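Local coordinates for protein cell division GTPase FtsZ, diverged (Clostridium botulinum C, PDB 3V3T) that belongs to the tubulin/FtsZ superfamily, as a diverged FtsZ with a Rossmann-like domain followed by a TubZ-type C-terminal domain, at residues A[33-39]-A[48-54]; A[62-66]-A[138-144]; A[126-132]-A[162-167]. The protein carries 1 engineered substitution. All coordinates share one frame; numbering follows the deposited sequence.

Contact 1 of 3, residues A[33-39]-A[48-54]; sequences LFINTSK and AKHTYHI
The Phe-34 ring meets His-50 O at its edge, in the ring plane, while CB of Ala-48 reaches its CD2 obliquely at 3.6 Å; a methyl is small enough to fit where the chain turns beside the phenyl. These residues belong to a beta-alpha-beta unit of the Rossmann-like domain, in which helix 39-43 links parallel strands 31-36 and 51-53. The imidazole of His-53 has the carbonyl carbon of Ser-38 at its edge, and CB and CD of Lys-39 run by it, CB lying 3.6 Å from CD2 of His-53. With CG anti to the backbone N (chi1 -177°), His-53 turns its ring toward the turn after the neighbouring strand, which it meets edge-on.

Hydrogen bonds alternate between the strands: Phe-34 N gives to His-50 O (2.9 Å), Phe-34 O accepts from Tyr-52 N (2.7 Å), and Asn-36 uses its N and O in the same way with Tyr-52 O and Ile-54 N. On the sheet face carrying Ile-35 and Tyr-52, aliphatic carbons close the packing, CG2 of Ile-35 lying 4.0 Å from CD1 of Ile-54. Helix 75-85 covers Leu-33 and Tyr-52 on this side.

Asn-36 suits the strand end because its amide can bond to the turning backbone: in an Asx turn, Ser-38 N donates to Asn-36 OD1 at 3.0 Å, from above the carbonyl plane.

Contact 2 of 3, residues A[62-66]-A[138-144]; sequences KERKK and EHMNAIA
Arg-64 and Asn-141 extend past each other in opposite directions, their guanidinium and amide planes 44° apart, where the N-terminal end of helix 64-71 meets the side of helix 136-152 at the surface of the Rossmann-like domain. The aliphatic part of the arginine does the touching: its CD lies 3.5 Å from Asn-141 OD1. Farther out, the chain bends at chi3 (-67°) and lays one guanidinium face over Ala-144, whose CB sits 3.9 Å from CZ of Arg-64, above the centre of the group. Alanine suits this place because a lone methyl lets the flat cation come down close to the helix. The charge is met beyond these segments, NH2 of Arg-64 bonding to Ser-104 O and forming a salt bridge with Asp-148.

At the more open end, the flexible chains of Lys-62 and Glu-138 cross obliquely, but their salt bridge is long and doubtful, since the glutamate has a second position. Asn-141 is buried and turns its amide toward the incoming loop. Its ND2 bonds to Ala-99 O as well as to Lys-62 O, so two carbonyls hold the amide's rotation; Lys-62 O lies close to the amide plane, 3.2 Å from Asn-141 ND2.

Contact 3 of 3, residues A[126-132]-A[162-167]; sequences VGVLPKA and YLLDNN
Val-128 sets CG1 anti to its backbone N (chi1 -172°), which carries that methyl to the amide of Asn-166, 3.4 Å from OD1, while CG2 is left to meet Leu-164 CD1. Leu-163 likewise turns CG away from its own N (chi1 -167°), and its CD1 comes 4.1 Å from CG of Leu-129. The two strands, 122-129 and 160-165, are parallel neighbours in the central sheet, joined through helix 136-152 in a beta-alpha-beta crossover of the Rossmann-like domain.

Branched valines and leucines suit such buried strands, filling both faces. Val-126, Val-128 and Leu-164 pack on one, where Phe-179 of helix 172-187 covers Val-126 and Leu-164; Leu-129 and Leu-163 pack on the other, under Val-294 of helix 291-306. Gly-127, paired with Leu-163, has no side chain to keep Leu-163 CD1 from its O, 3.6 Å away. That O accepts from Leu-164 N at 2.7 Å, and Leu-164 O in turn takes the N-H of Leu-129 in a nearly straight bond.

At the strand ends the chains turn polar. Within the second chain segment Asp-165 OD1 accepts from Asn-167 N, an Asx turn that curls the chain. Lys-131 NZ reaches Asn-166 O at 3.3 Å and also bonds to the carbonyls of Arg-169 and Glu-170, while a water accepts from both Lys-131 N and Asn-166 ND2. Asparagine offers an acceptor at the last position: the N-H of Ala-132 points almost straight (178°) at Asn-167 OD1, N to OD1 2.7 Å.

In the fold
All three contacts lie in the tubulin/FtsZ GTPase-family region. Contacts 1 and 3 reach the same central sheet, the first at its outer strand 51-53 and the third near the middle, with centres about 22 Å apart. Contact 1 closes before the others open, and strand 51-53 leads on to helix 64-71 of contact 2, about 20 Å away between centres. Contacts 2 and 3 alternate along the chain, because helix 136-152 connects the strands of contact 3; their centres are about 14 Å apart and they touch where Ala-142 and His-139 pack on Pro-130. The crossover helix thus ties the sheet core to the surface segment 62-66.

Contact 1 of 3, residues A[33-39]-A[48-54]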
loop_
_atom_site.group_PDB
_atom_site.type_symbol
_atom_site.label_atom_id
_atom_site.label_comp_id
_atom_site.label_asym_id
_atom_site.label_seq_id
_atom_site.Cartn_x
_atom_site.Cartn_y
_atom_site.Cartn_z
ATOM N N LEU A 33 -10.353 9.849 -4.503
ATOM C CA LEU A 33 -10.521 10.477 -5.802
ATOM C C LEU A 33 -9.946 9.512 -6.821
ATOM O O LEU A 33 -8.727 9.331 -6.901
ATOM C CB LEU A 33 -9.754 11.796 -5.867
ATOM C CG LEU A 33 -9.820 12.487 -7.235
ATOM C CD1 LEU A 33 -11.230 12.990 -7.523
ATOM C CD2 LEU A 33 -8.836 13.643 -7.318
ATOM N N PHE A 34 -10.808 8.854 -7.583
ATOM C CA PHE A 34 -10.307 7.889 -8.556
ATOM C C PHE A 34 -9.854 8.608 -9.816
ATOM O O PHE A 34 -10.603 9.383 -10.404
ATOM C CB PHE A 34 -11.363 6.861 -8.894
ATOM C CG PHE A 34 -11.781 6.004 -7.728
ATOM C CD1 PHE A 34 -11.414 4.668 -7.666
ATOM C CD2 PHE A 34 -12.576 6.519 -6.726
ATOM C CE1 PHE A 34 -11.825 3.875 -6.618
ATOM C CE2 PHE A 34 -12.991 5.737 -5.678
ATOM C CZ PHE A 34 -12.611 4.409 -5.617
ATOM N N ILE A 35 -8.623 8.344 -10.222
ATOM C CA ILE A 35 -8.034 9.040 -11.349
ATOM C C ILE A 35 -7.718 8.034 -12.431
ATOM O O ILE A 35 -7.166 6.965 -12.149
ATOM C CB ILE A 35 -6.735 9.741 -10.911
ATOM C CG1 ILE A 35 -7.057 10.874 -9.931
ATOM C CG2 ILE A 35 -5.964 10.256 -12.110
ATOM C CD1 ILE A 35 -5.996 11.070 -8.838
ATOM N N ASN A 36 -8.068 8.361 -13.673
ATOM C CA ASN A 36 -7.868 7.417 -14.767
ATOM C C ASN A 36 -7.939 8.065 -16.156
ATOM O O ASN A 36 -8.642 9.053 -16.359
ATOM C CB ASN A 36 -8.907 6.290 -14.660
ATOM C CG ASN A 36 -8.409 4.960 -15.222
ATOM O OD1 ASN A 36 -7.594 4.916 -16.146
ATOM N ND2 ASN A 36 -8.907 3.866 -14.658
ATOM N N THR A 37 -7.203 7.492 -17.104
ATOM C CA THR A 37 -7.340 7.847 -18.512
ATOM C C THR A 37 -8.591 7.206 -19.122
ATOM O O THR A 37 -9.142 7.715 -20.089
ATOM C CB THR A 37 -6.099 7.431 -19.328
ATOM O OG1 THR A 37 -5.743 6.078 -19.009
ATOM C CG2 THR A 37 -4.923 8.332 -19.000
ATOM N N SER A 38 -9.044 6.099 -18.542
ATOM C CA SER A 38 -10.183 5.361 -19.090
ATOM C C SER A 38 -11.508 5.729 -18.432
ATOM O O SER A 38 -11.682 5.527 -17.226
ATOM C CB SER A 38 -9.955 3.855 -18.944
ATOM O OG SER A 38 -11.183 3.144 -19.002
ATOM N N LYS A 39 -12.449 6.240 -19.223
ATOM C CA LYS A 39 -13.760 6.601 -18.700
ATOM C C LYS A 39 -14.574 5.356 -18.347
ATOM O O LYS A 39 -15.248 5.310 -17.309
ATOM C CB LYS A 39 -14.524 7.485 -19.692
ATOM C CG LYS A 39 -15.731 8.181 -19.075
ATOM C CD LYS A 39 -15.353 8.862 -17.760
ATOM C CE LYS A 39 -16.581 9.285 -16.954
ATOM N NZ LYS A 39 -16.238 9.710 -15.557
ATOM N N ALA A 48 -17.471 4.804 -6.164
ATOM C CA ALA A 48 -16.708 6.023 -6.364
ATOM C C ALA A 48 -17.592 7.261 -6.233
ATOM O O ALA A 48 -18.455 7.510 -7.075
ATOM C CB ALA A 48 -16.019 5.995 -7.723
ATOM N N LYS A 49 -17.378 8.034 -5.173
ATOM C CA LYS A 49 -18.085 9.299 -5.002
ATOM C C LYS A 49 -17.408 10.407 -5.808
ATOM O O LYS A 49 -18.062 11.359 -6.225
ATOM C CB LYS A 49 -18.169 9.704 -3.522
ATOM C CG LYS A 49 -19.128 8.870 -2.668
ATOM C CD LYS A 49 -19.717 9.709 -1.528
ATOM C CE LYS A 49 -20.140 8.854 -0.337
ATOM N NZ LYS A 49 -18.958 8.467 0.495
ATOM N N HIS A 50 -16.098 10.286 -6.022
ATOM C CA HIS A 50 -15.352 11.305 -6.760
ATOM C C HIS A 50 -14.386 10.699 -7.772
ATOM O O HIS A 50 -13.580 9.839 -7.435
ATOM C CB HIS A 50 -14.598 12.204 -5.786
ATOM C CG HIS A 50 -15.452 12.707 -4.668
ATOM N ND1 HIS A 50 -15.451 12.131 -3.417
ATOM C CD2 HIS A 50 -16.360 13.710 -4.623
ATOM C CE1 HIS A 50 -16.314 12.767 -2.642
ATOM N NE2 HIS A 50 -16.879 13.728 -3.350
ATOM N N THR A 51 -14.475 11.158 -9.013
ATOM C CA THR A 51 -13.613 10.675 -10.082
ATOM C C THR A 51 -12.993 11.833 -10.852
ATOM O O THR A 51 -13.531 12.941 -10.884
ATOM C CB THR A 51 -14.393 9.803 -11.083
ATOM O OG1 THR A 51 -15.461 10.565 -11.651
ATOM C CG2 THR A 51 -14.975 8.598 -10.398
ATOM N N TYR A 52 -11.850 11.571 -11.467
ATOM C CA TYR A 52 -11.230 12.542 -12.350
ATOM C C TYR A 52 -10.705 11.847 -13.589
ATOM O O TYR A 52 -9.735 11.082 -13.529
ATOM C CB TYR A 52 -10.088 13.280 -11.652
ATOM C CG TYR A 52 -9.458 14.341 -12.535
ATOM C CD1 TYR A 52 -10.038 15.598 -12.665
ATOM C CD2 TYR A 52 -8.301 14.079 -13.251
ATOM C CE1 TYR A 52 -9.473 16.564 -13.475
ATOM C CE2 TYR A 52 -7.731 15.034 -14.060
ATOM C CZ TYR A 52 -8.316 16.274 -14.168
ATOM O OH TYR A 52 -7.745 17.227 -14.979
ATOM N N HIS A 53 -11.350 12.122 -14.714
ATOM C CA HIS A 53 -10.964 11.546 -15.990
ATOM C C HIS A 53 -9.888 12.399 -16.631
ATOM O O HIS A 53 -10.043 13.612 -16.748
ATOM C CB HIS A 53 -12.175 11.478 -16.921
ATOM C CG HIS A 53 -11.887 10.837 -18.242
ATOM N ND1 HIS A 53 -11.697 11.562 -19.398
ATOM C CD2 HIS A 53 -11.762 9.534 -18.593
ATOM C CE1 HIS A 53 -11.468 10.736 -20.404
ATOM N NE2 HIS A 53 -11.502 9.499 -19.941
ATOM N N ILE A 54 -8.794 11.773 -17.049
ATOM C CA ILE A 54 -7.789 12.502 -17.809
ATOM C C ILE A 54 -8.078 12.478 -19.317
ATOM O O ILE A 54 -8.115 11.413 -19.936
ATOM C CB ILE A 54 -6.387 11.975 -17.537
ATOM C CG1 ILE A 54 -6.083 12.061 -16.040
ATOM C CG2 ILE A 54 -5.371 12.764 -18.354
ATOM C CD1 ILE A 54 -4.765 11.489 -15.671
#

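Contact 2 of 3, residues A[62-66]-A[138-144]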
loop_
_atom_site.group_PDB
_atom_site.type_symbol
_atom_site.label_atom_id
_atom_site.label_comp_id
_atom_site.label_asym_id
_atom_site.label_seq_id
_atom_site.Cartn_x
_atom_site.Cartn_y
_atom_site.Cartn_z
ATOM N N LYS A 62 -2.087 0.303 -20.501
ATOM C CA LYS A 62 -0.893 -0.533 -20.622
ATOM C C LYS A 62 0.354 0.231 -21.094
ATOM O O LYS A 62 1.479 -0.137 -20.748
ATOM C CB LYS A 62 -1.164 -1.717 -21.551
ATOM C CG LYS A 62 -2.015 -2.810 -20.929
ATOM C CD LYS A 62 -1.193 -3.684 -19.997
ATOM C CE LYS A 62 -2.017 -4.858 -19.492
ATOM N NZ LYS A 62 -1.155 -5.975 -19.020
ATOM N N GLU A 63 0.155 1.282 -21.885
ATOM C CA GLU A 63 1.272 2.068 -22.418
ATOM C C GLU A 63 1.587 3.290 -21.547
ATOM O O GLU A 63 0.871 4.295 -21.598
ATOM C CB GLU A 63 0.973 2.514 -23.855
ATOM C CG GLU A 63 1.109 1.417 -24.893
ATOM C CD GLU A 63 2.551 1.177 -25.295
ATOM O OE1 GLU A 63 3.393 2.072 -25.063
ATOM O OE2 GLU A 63 2.843 0.094 -25.843
ATOM N N ARG A 64 2.660 3.208 -20.760
ATOM C CA ARG A 64 2.999 4.283 -19.823
ATOM C C ARG A 64 3.502 5.533 -20.550
ATOM O O ARG A 64 3.352 6.647 -20.047
ATOM C CB ARG A 64 3.999 3.807 -18.753
ATOM C CG ARG A 64 5.456 4.136 -19.043
ATOM C CD ARG A 64 6.416 3.435 -18.073
ATOM N NE ARG A 64 6.322 3.912 -16.690
ATOM C CZ ARG A 64 7.095 4.864 -16.162
ATOM N NH1 ARG A 64 8.021 5.465 -16.908
ATOM N NH2 ARG A 64 6.940 5.218 -14.888
ATOM N N LYS A 65 4.080 5.347 -21.735
ATOM C CA LYS A 65 4.516 6.472 -22.560
ATOM C C LYS A 65 3.331 7.355 -22.946
ATOM O O LYS A 65 3.449 8.581 -23.001
ATOM C CB LYS A 65 5.211 5.977 -23.830
ATOM C CG LYS A 65 6.420 5.086 -23.593
ATOM C CD LYS A 65 7.022 4.625 -24.919
ATOM C CE LYS A 65 8.319 3.847 -24.721
ATOM N NZ LYS A 65 8.975 3.485 -26.016
ATOM N N LYS A 66 2.195 6.715 -23.219
ATOM C CA LYS A 66 0.980 7.416 -23.634
ATOM C C LYS A 66 0.213 7.999 -22.449
ATOM O O LYS A 66 -0.271 9.130 -22.514
ATOM C CB LYS A 66 0.064 6.491 -24.443
ATOM C CG LYS A 66 0.504 6.270 -25.879
ATOM C CD LYS A 66 -0.453 5.326 -26.582
ATOM C CE LYS A 66 -0.001 5.013 -27.995
ATOM N NZ LYS A 66 -0.904 4.006 -28.617
ATOM N N GLU A 138 5.223 -5.506 -18.969
ATOM C CA GLU A 138 4.613 -5.430 -17.660
ATOM C C GLU A 138 5.703 -5.247 -16.603
ATOM O O GLU A 138 5.664 -4.308 -15.806
ATOM C CB GLU A 138 3.788 -6.689 -17.394
ATOM C CG GLU A 138 2.537 -6.816 -18.279
ATOM C CD GLU A 138 2.812 -7.385 -19.673
ATOM O OE1 GLU A 138 3.981 -7.398 -20.121
ATOM O OE2 GLU A 138 1.840 -7.822 -20.327
ATOM N N HIS A 139 6.687 -6.138 -16.617
ATOM C CA HIS A 139 7.793 -6.055 -15.677
ATOM C C HIS A 139 8.585 -4.763 -15.895
ATOM O O HIS A 139 9.032 -4.131 -14.942
ATOM C CB HIS A 139 8.691 -7.288 -15.765
ATOM C CG HIS A 139 8.074 -8.513 -15.165
ATOM N ND1 HIS A 139 7.356 -9.426 -15.905
ATOM C CD2 HIS A 139 8.040 -8.958 -13.887
ATOM C CE1 HIS A 139 6.921 -10.391 -15.113
ATOM N NE2 HIS A 139 7.317 -10.126 -13.882
ATOM N N MET A 140 8.743 -4.353 -17.145
ATOM C CA MET A 140 9.492 -3.137 -17.400
ATOM C C MET A 140 8.794 -1.927 -16.802
ATOM O O MET A 140 9.458 -1.045 -16.248
ATOM C CB MET A 140 9.748 -2.946 -18.895
ATOM C CG MET A 140 10.810 -3.893 -19.447
ATOM S SD MET A 140 11.247 -3.541 -21.174
ATOM C CE MET A 140 12.157 -2.013 -20.981
ATOM N N ASN A 141 7.462 -1.885 -16.902
ATOM C CA ASN A 141 6.694 -0.805 -16.274
ATOM C C ASN A 141 6.847 -0.790 -14.765
ATOM O O ASN A 141 7.009 0.271 -14.167
ATOM C CB ASN A 141 5.203 -0.889 -16.600
ATOM C CG ASN A 141 4.892 -0.466 -18.013
ATOM O OD1 ASN A 141 5.748 0.072 -18.715
ATOM N ND2 ASN A 141 3.653 -0.710 -18.444
ATOM N N ALA A 142 6.761 -1.972 -14.160
ATOM C CA ALA A 142 6.826 -2.098 -12.707
ATOM C C ALA A 142 8.185 -1.637 -12.180
ATOM O O ALA A 142 8.270 -0.910 -11.191
ATOM C CB ALA A 142 6.530 -3.545 -12.283
ATOM N N ILE A 143 9.245 -2.064 -12.859
ATOM C CA ILE A 143 10.600 -1.643 -12.542
ATOM C C ILE A 143 10.738 -0.122 -12.676
ATOM O O ILE A 143 11.244 0.540 -11.779
ATOM C CB ILE A 143 11.604 -2.320 -13.483
ATOM C CG1 ILE A 143 11.811 -3.772 -13.077
ATOM C CG2 ILE A 143 12.929 -1.610 -13.435
ATOM C CD1 ILE A 143 12.603 -3.900 -11.796
ATOM N N ALA A 144 10.277 0.428 -13.797
ATOM C CA ALA A 144 10.370 1.870 -14.034
ATOM C C ALA A 144 9.550 2.625 -13.009
ATOM O O ALA A 144 9.940 3.698 -12.533
ATOM C CB ALA A 144 9.915 2.216 -15.452
#

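Contact 3 of 3, residues A[126-132]-A[162-167]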
loop_
_atom_site.group_PDB
_atom_site.type_symbol
_atom_site.label_atom_id
_atom_site.label_comp_id
_atom_site.label_asym_id
_atom_site.label_seq_id
_atom_site.Cartn_x
_atom_site.Cartn_y
_atom_site.Cartn_z
ATOM N N VAL A 126 0.626 2.659 -2.300
ATOM C CA VAL A 126 0.337 1.236 -2.365
ATOM C C VAL A 126 0.621 0.797 -3.793
ATOM O O VAL A 126 -0.067 1.209 -4.714
ATOM C CB VAL A 126 -1.129 0.954 -2.042
ATOM C CG1 VAL A 126 -1.418 -0.550 -2.102
ATOM C CG2 VAL A 126 -1.483 1.518 -0.683
ATOM N N GLY A 127 1.649 -0.024 -3.983
ATOM C CA GLY A 127 1.927 -0.573 -5.299
ATOM C C GLY A 127 1.822 -2.097 -5.367
ATOM O O GLY A 127 2.250 -2.812 -4.449
ATOM N N VAL A 128 1.266 -2.596 -6.468
ATOM C CA VAL A 128 1.199 -4.025 -6.705
ATOM C C VAL A 128 2.223 -4.464 -7.746
ATOM O O VAL A 128 2.205 -3.992 -8.879
ATOM C CB VAL A 128 -0.209 -4.455 -7.175
ATOM C CG1 VAL A 128 -0.297 -5.982 -7.228
ATOM C CG2 VAL A 128 -1.281 -3.903 -6.238
ATOM N N LEU A 129 3.119 -5.364 -7.351
ATOM C CA LEU A 129 4.061 -5.971 -8.285
ATOM C C LEU A 129 3.359 -7.055 -9.104
ATOM O O LEU A 129 2.467 -7.733 -8.607
ATOM C CB LEU A 129 5.236 -6.586 -7.527
ATOM C CG LEU A 129 6.092 -5.669 -6.656
ATOM C CD1 LEU A 129 7.001 -6.514 -5.755
ATOM C CD2 LEU A 129 6.924 -4.740 -7.521
ATOM N N PRO A 130 3.760 -7.221 -10.370
ATOM C CA PRO A 130 3.122 -8.189 -11.269
ATOM C C PRO A 130 3.568 -9.627 -10.996
ATOM O O PRO A 130 4.667 -9.823 -10.489
ATOM C CB PRO A 130 3.626 -7.747 -12.649
ATOM C CG PRO A 130 4.972 -7.137 -12.368
ATOM C CD PRO A 130 4.856 -6.476 -11.021
ATOM N N LYS A 131 2.731 -10.610 -11.334
ATOM C CA LYS A 131 3.117 -12.018 -11.259
ATOM C C LYS A 131 4.319 -12.286 -12.161
ATOM O O LYS A 131 4.481 -11.637 -13.209
ATOM C CB LYS A 131 1.996 -12.923 -11.773
ATOM C CG LYS A 131 0.720 -12.984 -10.983
ATOM C CD LYS A 131 -0.277 -13.871 -11.743
ATOM C CE LYS A 131 -1.583 -14.054 -10.987
ATOM N NZ LYS A 131 -1.346 -14.774 -9.695
ATOM N N ALA A 132 5.125 -13.275 -11.778
ATOM C CA ALA A 132 6.226 -13.779 -12.611
ATOM C C ALA A 132 5.821 -14.201 -14.024
ATOM O O ALA A 132 6.646 -14.187 -14.942
ATOM C CB ALA A 132 6.932 -14.950 -11.914
ATOM N N TYR A 162 3.327 0.597 0.853
ATOM C CA TYR A 162 2.678 -0.685 1.077
ATOM C C TYR A 162 2.866 -1.450 -0.221
ATOM O O TYR A 162 2.181 -1.183 -1.198
ATOM C CB TYR A 162 1.180 -0.519 1.372
ATOM C CG TYR A 162 0.836 0.357 2.569
ATOM C CD1 TYR A 162 0.412 -0.210 3.766
ATOM C CD2 TYR A 162 0.916 1.754 2.498
ATOM C CE1 TYR A 162 0.090 0.571 4.857
ATOM C CE2 TYR A 162 0.594 2.553 3.601
ATOM C CZ TYR A 162 0.177 1.947 4.773
ATOM O OH TYR A 162 -0.151 2.686 5.877
ATOM N N LEU A 163 3.824 -2.371 -0.240
ATOM C CA LEU A 163 4.221 -3.026 -1.476
ATOM C C LEU A 163 3.611 -4.412 -1.516
ATOM O O LEU A 163 3.971 -5.281 -0.699
ATOM C CB LEU A 163 5.754 -3.130 -1.557
ATOM C CG LEU A 163 6.323 -3.509 -2.933
ATOM C CD1 LEU A 163 5.785 -2.532 -3.978
ATOM C CD2 LEU A 163 7.877 -3.517 -2.963
ATOM N N LEU A 164 2.702 -4.612 -2.468
ATOM C CA LEU A 164 1.962 -5.872 -2.618
ATOM C C LEU A 164 2.527 -6.709 -3.759
ATOM O O LEU A 164 3.099 -6.166 -4.712
ATOM C CB LEU A 164 0.470 -5.592 -2.869
ATOM C CG LEU A 164 -0.241 -4.679 -1.868
ATOM C CD1 LEU A 164 -1.721 -4.549 -2.193
ATOM C CD2 LEU A 164 -0.070 -5.209 -0.449
ATOM N N ASP A 165 2.348 -8.027 -3.675
ATOM C CA ASP A 165 2.949 -8.939 -4.641
ATOM C C ASP A 165 1.920 -9.916 -5.242
ATOM O O ASP A 165 1.481 -10.861 -4.581
ATOM C CB ASP A 165 4.088 -9.712 -3.971
ATOM C CG ASP A 165 4.845 -10.616 -4.933
ATOM O OD1 ASP A 165 4.397 -10.792 -6.093
ATOM O OD2 ASP A 165 5.896 -11.160 -4.520
ATOM N N ASN A 166 1.550 -9.690 -6.502
ATOM C CA ASN A 166 0.589 -10.552 -7.171
ATOM C C ASN A 166 1.032 -12.010 -7.271
ATOM O O ASN A 166 0.208 -12.872 -7.557
ATOM C CB ASN A 166 0.273 -10.044 -8.577
ATOM C CG ASN A 166 -0.915 -9.119 -8.611
ATOM O OD1 ASN A 166 -1.696 -9.042 -7.657
ATOM N ND2 ASN A 166 -1.062 -8.403 -9.718
ATOM N N ASN A 167 2.320 -12.293 -7.076
ATOM C CA ASN A 167 2.759 -13.692 -7.079
ATOM C C ASN A 167 2.149 -14.467 -5.911
ATOM O O ASN A 167 2.117 -15.684 -5.931
ATOM C CB ASN A 167 4.291 -13.819 -7.016
ATOM C CG ASN A 167 4.966 -13.672 -8.374
ATOM O OD1 ASN A 167 4.656 -14.396 -9.326
ATOM N ND2 ASN A 167 5.922 -12.742 -8.459
HETATM O O HOH W 1 0.050 -9.657 -12.505
#